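Local coordinates for adhesion and penetration protein autotransporter (Haemophilus influenzae, PDB 3SYJ), which promotes bacterial aggregation and adherence to host cells through its secreted passenger domain, which also carries a probable serine protease, at residues Arg479-Ile492 with Ile501-Thr515. Sequence-based numbering, arbitrary orientation.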
ATOM      1  N   ARG A 479      42.501  -8.037 -12.366  1.00 13.80           N
ATOM      2  CA  ARG A 479      41.325  -7.433 -13.010  1.00 13.28           C
ATOM      3  C   ARG A 479      41.404  -7.467 -14.519  1.00 12.29           C
ATOM      4  O   ARG A 479      42.361  -6.974 -15.111  1.00 18.07           O
ATOM      5  CB  ARG A 479      41.110  -5.982 -12.546  1.00 16.61           C
ATOM      6  CG  ARG A 479      40.410  -5.849 -11.200  1.00 18.76           C
ATOM      7  CD  ARG A 479      40.380  -4.411 -10.680  1.00 21.28           C
ATOM      8  NE  ARG A 479      40.673  -4.367  -9.248  1.00 36.16           N
ATOM      9  CZ  ARG A 479      39.820  -4.742  -8.301  1.00 35.98           C
ATOM     10  NH1 ARG A 479      38.614  -5.174  -8.631  1.00 45.69           N
ATOM     11  NH2 ARG A 479      40.160  -4.681  -7.027  1.00 33.84           N
ATOM     12  N   LEU A 480      40.399  -8.065 -15.139  1.00 12.01           N
ATOM     13  CA  LEU A 480      40.200  -7.927 -16.569  1.00 12.47           C
ATOM     14  C   LEU A 480      39.140  -6.847 -16.742  1.00 17.21           C
ATOM     15  O   LEU A 480      37.962  -7.068 -16.446  1.00 14.98           O
ATOM     16  CB  LEU A 480      39.736  -9.247 -17.194  1.00 10.58           C
ATOM     17  CG  LEU A 480      39.259  -9.159 -18.648  1.00 17.12           C
ATOM     18  CD1 LEU A 480      40.346  -8.573 -19.536  1.00 12.85           C
ATOM     19  CD2 LEU A 480      38.791 -10.513 -19.189  1.00 14.30           C
ATOM     20  N   ASP A 481      39.572  -5.667 -17.178  1.00 15.31           N
ATOM     21  CA  ASP A 481      38.667  -4.540 -17.403  1.00 16.81           C
ATOM     22  C   ASP A 481      38.261  -4.485 -18.869  1.00 19.13           C
ATOM     23  O   ASP A 481      39.036  -4.058 -19.725  1.00 16.38           O
ATOM     24  CB  ASP A 481      39.320  -3.217 -16.976  1.00 19.73           C
ATOM     25  CG  ASP A 481      38.496  -1.997 -17.380  1.00 24.99           C
ATOM     26  OD1 ASP A 481      37.260  -2.120 -17.511  1.00 22.98           O
ATOM     27  OD2 ASP A 481      39.089  -0.910 -17.565  1.00 26.10           O
ATOM     28  N   LEU A 482      37.036  -4.925 -19.141  1.00 17.71           N
ATOM     29  CA  LEU A 482      36.496  -4.981 -20.491  1.00 15.44           C
ATOM     30  C   LEU A 482      36.388  -3.601 -21.137  1.00 21.22           C
ATOM     31  O   LEU A 482      36.301  -3.483 -22.362  1.00 17.44           O
ATOM     32  CB  LEU A 482      35.123  -5.642 -20.461  1.00 20.19           C
ATOM     33  CG  LEU A 482      35.119  -7.056 -19.885  1.00 16.74           C
ATOM     34  CD1 LEU A 482      33.728  -7.603 -19.971  1.00 19.83           C
ATOM     35  CD2 LEU A 482      36.092  -7.926 -20.659  1.00 15.89           C
ATOM     36  N   ASN A 483      36.372  -2.563 -20.306  1.00 20.06           N
ATOM     37  CA  ASN A 483      36.396  -1.196 -20.795  1.00 16.71           C
ATOM     38  C   ASN A 483      35.455  -0.991 -21.971  1.00 19.39           C
ATOM     39  O   ASN A 483      35.855  -0.460 -23.006  1.00 18.68           O
ATOM     40  CB  ASN A 483      37.819  -0.817 -21.196  1.00 21.35           C
ATOM     41  CG  ASN A 483      37.944   0.640 -21.610  1.00 23.58           C
ATOM     42  OD1 ASN A 483      37.140   1.482 -21.205  1.00 21.13           O
ATOM     43  ND2 ASN A 483      38.957   0.944 -22.420  1.00 17.51           N
ATOM     44  N   GLY A 484      34.211  -1.437 -21.811  1.00 21.89           N
ATOM     45  CA  GLY A 484      33.177  -1.207 -22.803  1.00 21.33           C
ATOM     46  C   GLY A 484      33.153  -2.203 -23.941  1.00 23.07           C
ATOM     47  O   GLY A 484      32.380  -2.055 -24.885  1.00 26.43           O
ATOM     48  N   HIS A 485      33.998  -3.221 -23.866  1.00 21.36           N
ATOM     49  CA  HIS A 485      34.065  -4.213 -24.934  1.00 19.69           C
ATOM     50  C   HIS A 485      33.358  -5.495 -24.521  1.00 24.27           C
ATOM     51  O   HIS A 485      33.058  -5.696 -23.348  1.00 29.10           O
ATOM     52  CB  HIS A 485      35.521  -4.509 -25.292  1.00 19.09           C
ATOM     53  CG  HIS A 485      36.218  -3.375 -25.975  1.00 21.36           C
ATOM     54  ND1 HIS A 485      36.833  -2.352 -25.285  1.00 20.98           N
ATOM     55  CD2 HIS A 485      36.398  -3.103 -27.290  1.00 19.96           C
ATOM     56  CE1 HIS A 485      37.360  -1.499 -26.146  1.00 22.25           C
ATOM     57  NE2 HIS A 485      37.113  -1.933 -27.368  1.00 22.04           N
ATOM     58  N   SER A 486      33.094  -6.371 -25.481  1.00 24.49           N
ATOM     59  CA  SER A 486      32.432  -7.623 -25.159  1.00 21.89           C
ATOM     60  C   SER A 486      33.280  -8.822 -25.541  1.00 20.15           C
ATOM     61  O   SER A 486      34.058  -8.766 -26.491  1.00 18.29           O
ATOM     62  CB  SER A 486      31.059  -7.688 -25.820  1.00 22.58           C
ATOM     63  OG  SER A 486      30.183  -6.756 -25.208  1.00 22.91           O
ATOM     64  N   LEU A 487      33.136  -9.898 -24.775  1.00 21.97           N
ATOM     65  CA  LEU A 487      33.895 -11.117 -25.005  1.00 19.50           C
ATOM     66  C   LEU A 487      32.984 -12.319 -24.874  1.00 20.26           C
ATOM     67  O   LEU A 487      31.993 -12.277 -24.146  1.00 19.38           O
ATOM     68  CB  LEU A 487      35.020 -11.250 -23.980  1.00 17.27           C
ATOM     69  CG  LEU A 487      36.095 -10.169 -23.944  1.00 19.34           C
ATOM     70  CD1 LEU A 487      36.980 -10.347 -22.719  1.00 17.07           C
ATOM     71  CD2 LEU A 487      36.917 -10.214 -25.225  1.00 17.25           C
ATOM     72  N   THR A 488      33.320 -13.382 -25.593  1.00 17.65           N
ATOM     73  CA  THR A 488      32.701 -14.679 -25.380  1.00 18.96           C
ATOM     74  C   THR A 488      33.776 -15.654 -24.932  1.00 17.52           C
ATOM     75  O   THR A 488      34.876 -15.666 -25.491  1.00 15.67           O
ATOM     76  CB  THR A 488      32.080 -15.230 -26.670  1.00 17.55           C
ATOM     77  OG1 THR A 488      31.020 -14.372 -27.092  1.00 24.85           O
ATOM     78  CG2 THR A 488      31.526 -16.624 -26.437  1.00 17.02           C
ATOM     79  N   PHE A 489      33.458 -16.460 -23.924  1.00 15.79           N
ATOM     80  CA  PHE A 489      34.326 -17.558 -23.500  1.00 18.12           C
ATOM     81  C   PHE A 489      33.615 -18.896 -23.687  1.00 19.88           C
ATOM     82  O   PHE A 489      32.385 -18.976 -23.606  1.00 19.10           O
ATOM     83  CB  PHE A 489      34.674 -17.438 -22.018  1.00 14.23           C
ATOM     84  CG  PHE A 489      35.550 -16.267 -21.671  1.00 12.30           C
ATOM     85  CD1 PHE A 489      36.913 -16.436 -21.505  1.00 16.28           C
ATOM     86  CD2 PHE A 489      35.008 -15.018 -21.453  1.00 14.21           C
ATOM     87  CE1 PHE A 489      37.726 -15.372 -21.161  1.00 17.51           C
ATOM     88  CE2 PHE A 489      35.813 -13.943 -21.105  1.00 14.25           C
ATOM     89  CZ  PHE A 489      37.172 -14.121 -20.957  1.00 17.80           C
ATOM     90  N   LYS A 490      34.389 -19.949 -23.927  1.00 20.51           N
ATOM     91  CA  LYS A 490      33.865 -21.302 -23.795  1.00 22.12           C
ATOM     92  C   LYS A 490      33.914 -21.659 -22.315  1.00 19.27           C
ATOM     93  O   LYS A 490      32.881 -21.893 -21.690  1.00 19.97           O
ATOM     94  CB  LYS A 490      34.683 -22.277 -24.633  1.00 25.21           C
ATOM     95  CG  LYS A 490      34.561 -22.011 -26.120  1.00 27.64           C
ATOM     96  CD  LYS A 490      35.580 -22.804 -26.917  1.00 33.58           C
ATOM     97  CE  LYS A 490      35.635 -22.328 -28.359  1.00 43.63           C
ATOM     98  NZ  LYS A 490      36.951 -22.644 -28.979  1.00 45.40           N
ATOM     99  N   ARG A 491      35.121 -21.679 -21.755  1.00 17.48           N
ATOM    100  CA  ARG A 491      35.292 -21.655 -20.306  1.00 18.97           C
ATOM    101  C   ARG A 491      36.320 -20.592 -19.929  1.00 20.40           C
ATOM    102  O   ARG A 491      37.243 -20.302 -20.698  1.00 22.77           O
ATOM    103  CB  ARG A 491      35.711 -23.025 -19.761  1.00 18.70           C
ATOM    104  CG  ARG A 491      36.951 -23.615 -20.394  1.00 21.28           C
ATOM    105  CD  ARG A 491      37.312 -24.980 -19.776  1.00 24.91           C
ATOM    106  NE  ARG A 491      38.192 -24.798 -18.636  1.00 23.70           N
ATOM    107  CZ  ARG A 491      39.517 -24.860 -18.702  1.00 21.24           C
ATOM    108  NH1 ARG A 491      40.129 -25.135 -19.846  1.00 15.73           N
ATOM    109  NH2 ARG A 491      40.230 -24.653 -17.612  1.00 18.59           N
ATOM    110  N   ILE A 492      36.161 -19.994 -18.754  1.00 18.95           N
ATOM    111  CA  ILE A 492      37.151 -19.045 -18.271  1.00 16.19           C
ATOM    112  C   ILE A 492      38.172 -19.793 -17.423  1.00 17.34           C
ATOM    113  O   ILE A 492      37.807 -20.488 -16.481  1.00 20.97           O
ATOM    114  CB  ILE A 492      36.504 -17.911 -17.444  1.00 17.72           C
ATOM    115  CG1 ILE A 492      35.369 -17.246 -18.230  1.00 18.61           C
ATOM    116  CG2 ILE A 492      37.538 -16.859 -17.060  1.00 12.25           C
ATOM    117  CD1 ILE A 492      34.524 -16.310 -17.385  1.00 13.93           C
ATOM    118  N   ILE A 501      36.316  -9.954 -13.313  1.00 14.85           N
ATOM    119  CA  ILE A 501      35.940  -9.386 -14.593  1.00 14.09           C
ATOM    120  C   ILE A 501      35.082  -8.161 -14.347  1.00 16.81           C
ATOM    121  O   ILE A 501      34.037  -8.251 -13.704  1.00 18.89           O
ATOM    122  CB  ILE A 501      35.229 -10.404 -15.466  1.00 15.12           C
ATOM    123  CG1 ILE A 501      36.151 -11.614 -15.661  1.00 14.46           C
ATOM    124  CG2 ILE A 501      34.815  -9.773 -16.800  1.00 13.59           C
ATOM    125  CD1 ILE A 501      35.746 -12.516 -16.793  1.00 14.44           C
ATOM    126  N   VAL A 502      35.545  -7.014 -14.838  1.00 15.61           N
ATOM    127  CA  VAL A 502      34.895  -5.735 -14.554  1.00 23.39           C
ATOM    128  C   VAL A 502      34.782  -4.859 -15.806  1.00 19.60           C
ATOM    129  O   VAL A 502      35.326  -5.190 -16.861  1.00 19.85           O
ATOM    130  CB  VAL A 502      35.651  -4.935 -13.451  1.00 19.40           C
ATOM    131  CG1 VAL A 502      35.845  -5.793 -12.194  1.00 18.41           C
ATOM    132  CG2 VAL A 502      36.988  -4.426 -13.969  1.00 18.36           C
ATOM    133  N   ASN A 503      34.053  -3.756 -15.679  1.00 21.10           N
ATOM    134  CA  ASN A 503      33.984  -2.740 -16.726  1.00 21.43           C
ATOM    135  C   ASN A 503      34.096  -1.371 -16.092  1.00 20.29           C
ATOM    136  O   ASN A 503      33.131  -0.873 -15.519  1.00 23.17           O
ATOM    137  CB  ASN A 503      32.679  -2.839 -17.522  1.00 19.95           C
ATOM    138  CG  ASN A 503      32.553  -1.746 -18.574  1.00 22.14           C
ATOM    139  OD1 ASN A 503      33.554  -1.184 -19.015  1.00 19.32           O
ATOM    140  ND2 ASN A 503      31.321  -1.449 -18.985  1.00 14.60           N
ATOM    141  N   HIS A 504      35.275  -0.767 -16.183  1.00 18.27           N
ATOM    142  CA  HIS A 504      35.486   0.541 -15.579  1.00 22.37           C
ATOM    143  C   HIS A 504      35.017   1.684 -16.467  1.00 25.64           C
ATOM    144  O   HIS A 504      35.144   2.846 -16.098  1.00 21.33           O
ATOM    145  CB  HIS A 504      36.955   0.742 -15.208  1.00 22.87           C
ATOM    146  CG  HIS A 504      37.390  -0.065 -14.025  1.00 28.55           C
ATOM    147  ND1 HIS A 504      38.707  -0.401 -13.794  1.00 29.74           N
ATOM    148  CD2 HIS A 504      36.676  -0.616 -13.016  1.00 23.00           C
ATOM    149  CE1 HIS A 504      38.784  -1.113 -12.685  1.00 27.44           C
ATOM    150  NE2 HIS A 504      37.568  -1.262 -12.195  1.00 25.45           N
ATOM    151  N   ASN A 505      34.489   1.352 -17.640  1.00 25.41           N
ATOM    152  CA  ASN A 505      34.016   2.380 -18.557  1.00 25.20           C
ATOM    153  C   ASN A 505      32.681   2.951 -18.091  1.00 25.44           C
ATOM    154  O   ASN A 505      31.702   2.222 -17.913  1.00 23.79           O
ATOM    155  CB  ASN A 505      33.926   1.843 -19.986  1.00 20.42           C
ATOM    156  CG  ASN A 505      33.839   2.954 -21.025  1.00 25.97           C
ATOM    157  OD1 ASN A 505      32.912   3.770 -21.013  1.00 24.08           O
ATOM    158  ND2 ASN A 505      34.795   2.972 -21.946  1.00 18.66           N
ATOM    159  N   THR A 506      32.664   4.262 -17.885  1.00 24.62           N
ATOM    160  CA  THR A 506      31.504   4.948 -17.331  1.00 31.14           C
ATOM    161  C   THR A 506      30.432   5.156 -18.393  1.00 32.73           C
ATOM    162  O   THR A 506      29.280   5.464 -18.083  1.00 34.71           O
ATOM    163  CB  THR A 506      31.905   6.332 -16.774  1.00 36.15           C
ATOM    164  OG1 THR A 506      32.282   7.194 -17.855  1.00 28.62           O
ATOM    165  CG2 THR A 506      33.080   6.204 -15.825  1.00 37.12           C
ATOM    166  N   THR A 507      30.817   4.956 -19.646  1.00 26.62           N
ATOM    167  CA  THR A 507      29.994   5.380 -20.767  1.00 32.27           C
ATOM    168  C   THR A 507      29.461   4.240 -21.633  1.00 33.02           C
ATOM    169  O   THR A 507      28.349   4.320 -22.164  1.00 33.20           O
ATOM    170  CB  THR A 507      30.780   6.368 -21.637  1.00 31.51           C
ATOM    171  OG1 THR A 507      30.598   7.688 -21.114  1.00 33.42           O
ATOM    172  CG2 THR A 507      30.324   6.310 -23.079  1.00 36.93           C
ATOM    173  N   GLN A 508      30.255   3.188 -21.789  1.00 26.99           N
ATOM    174  CA  GLN A 508      29.844   2.060 -22.613  1.00 26.93           C
ATOM    175  C   GLN A 508      29.661   0.793 -21.788  1.00 21.26           C
ATOM    176  O   GLN A 508      30.527   0.434 -21.000  1.00 22.76           O
ATOM    177  CB  GLN A 508      30.878   1.808 -23.705  1.00 31.93           C
ATOM    178  CG  GLN A 508      30.852   2.815 -24.825  1.00 38.14           C
ATOM    179  CD  GLN A 508      31.539   2.287 -26.058  1.00 51.65           C
ATOM    180  OE1 GLN A 508      30.989   2.336 -27.160  1.00 52.91           O
ATOM    181  NE2 GLN A 508      32.744   1.748 -25.878  1.00 53.83           N
ATOM    182  N   ALA A 509      28.537   0.113 -21.979  1.00 20.20           N
ATOM    183  CA  ALA A 509      28.304  -1.161 -21.311  1.00 22.49           C
ATOM    184  C   ALA A 509      29.217  -2.248 -21.881  1.00 24.78           C
ATOM    185  O   ALA A 509      29.888  -2.042 -22.891  1.00 26.60           O
ATOM    186  CB  ALA A 509      26.851  -1.572 -21.437  1.00 23.00           C
ATOM    187  N   ALA A 510      29.249  -3.399 -21.217  1.00 24.19           N
ATOM    188  CA  ALA A 510      30.046  -4.532 -21.676  1.00 23.40           C
ATOM    189  C   ALA A 510      29.295  -5.837 -21.431  1.00 19.20           C
ATOM    190  O   ALA A 510      28.476  -5.925 -20.518  1.00 18.76           O
ATOM    191  CB  ALA A 510      31.405  -4.548 -20.980  1.00 20.84           C
ATOM    192  N   ASN A 511      29.551  -6.842 -22.258  1.00 18.66           N
ATOM    193  CA  ASN A 511      28.941  -8.148 -22.046  1.00 22.28           C
ATOM    194  C   ASN A 511      29.980  -9.261 -22.009  1.00 22.11           C
ATOM    195  O   ASN A 511      30.915  -9.261 -22.800  1.00 19.53           O
ATOM    196  CB  ASN A 511      27.918  -8.451 -23.137  1.00 21.34           C
ATOM    197  CG  ASN A 511      26.860  -7.371 -23.261  1.00 27.98           C
ATOM    198  OD1 ASN A 511      26.284  -6.926 -22.267  1.00 24.80           O
ATOM    199  ND2 ASN A 511      26.603  -6.944 -24.490  1.00 28.38           N
ATOM    200  N   VAL A 512      29.818 -10.196 -21.079  1.00 20.30           N
ATOM    201  CA  VAL A 512      30.576 -11.437 -21.116  1.00 20.97           C
ATOM    202  C   VAL A 512      29.608 -12.581 -21.363  1.00 21.04           C
ATOM    203  O   VAL A 512      28.646 -12.771 -20.618  1.00 19.15           O
ATOM    204  CB  VAL A 512      31.334 -11.713 -19.796  1.00 24.21           C
ATOM    205  CG1 VAL A 512      32.261 -12.915 -19.955  1.00 19.87           C
ATOM    206  CG2 VAL A 512      32.129 -10.504 -19.365  1.00 21.60           C
ATOM    207  N   THR A 513      29.857 -13.341 -22.419  1.00 20.27           N
ATOM    208  CA  THR A 513      29.059 -14.524 -22.694  1.00 20.03           C
ATOM    209  C   THR A 513      29.888 -15.774 -22.400  1.00 18.31           C
ATOM    210  O   THR A 513      31.055 -15.853 -22.767  1.00 16.99           O
ATOM    211  CB  THR A 513      28.551 -14.519 -24.156  1.00 20.18           C
ATOM    212  OG1 THR A 513      27.822 -13.305 -24.396  1.00 19.93           O
ATOM    213  CG2 THR A 513      27.646 -15.718 -24.439  1.00 16.64           C
ATOM    214  N   ILE A 514      29.284 -16.730 -21.705  1.00 18.54           N
ATOM    215  CA  ILE A 514      29.913 -18.018 -21.448  1.00 19.19           C
ATOM    216  C   ILE A 514      29.085 -19.107 -22.121  1.00 21.72           C
ATOM    217  O   ILE A 514      27.885 -19.227 -21.862  1.00 22.14           O
ATOM    218  CB  ILE A 514      30.040 -18.292 -19.941  1.00 18.56           C
ATOM    219  CG1 ILE A 514      30.967 -17.254 -19.299  1.00 16.60           C
ATOM    220  CG2 ILE A 514      30.574 -19.693 -19.693  1.00 18.07           C
ATOM    221  CD1 ILE A 514      30.936 -17.251 -17.791  1.00 13.76           C
ATOM    222  N   THR A 515      29.717 -19.876 -23.006  1.00 19.13           N
ATOM    223  CA  THR A 515      29.002 -20.883 -23.799  1.00 20.58           C
ATOM    224  C   THR A 515      29.270 -22.331 -23.369  1.00 23.33           C
ATOM    225  O   THR A 515      28.599 -23.254 -23.828  1.00 27.28           O
ATOM    226  CB  THR A 515      29.331 -20.748 -25.298  1.00 22.73           C
ATOM    227  OG1 THR A 515      30.742 -20.919 -25.498  1.00 22.22           O
ATOM    228  CG2 THR A 515      28.913 -19.372 -25.807  1.00 19.33           C
TER
HETATM  229  O   HOH W   1      29.379 -11.278 -24.872  1.00 21.70           O
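D481 and H504 meet at a corner between two successive coils of the passenger domain's right-handed beta-helix. Strand 478-481 pairs in parallel with 499-502, and 487-489 with 510-514. The segments of the second pair run at 18° to each other.

D481 can be followed outward. Its CB rests 4.0 Å from V502 CG2. CG lies anti to the backbone N (chi1 172°), which carries the carboxylate over the start of the next coil's turn. There OD1 accepts the backbone N of H504 at 2.7 Å. It also takes the N of N483, closing an Asx turn. The two donors come from opposite faces of the carboxylate, which holds the group between its own turn and the neighbouring one. OD2 lies near CB of H504, and the carboxylate and ring planes are 46° apart. The imidazole NE2 of H504 bonds to E545, which also forms a salt bridge with R479.

N503 repeats the Asx turn one coil on: its OD1 accepts N of N505 and, weakly, N of G484. Its ND2 reaches the backbone O of Q508 and that of R554. N483 and N505 join side chain to side chain, ND2 of N505 giving to OD1 of N483 at 2.9 Å from above its carbonyl plane.

Inside, L482 CD1 presses on V512 CG2 at 3.4 Å, tighter than usual. V512 CG1 meets the edge of the F489 ring, 3.8 Å from CD2. I492 CD1 touches both I501 CD1 and I514 CD1, and Y539 and F473 continue this core. On the outer face, T488 and T513 lie side by side. One water donates to L487 O and sits 2.6 Å from T513 OG1.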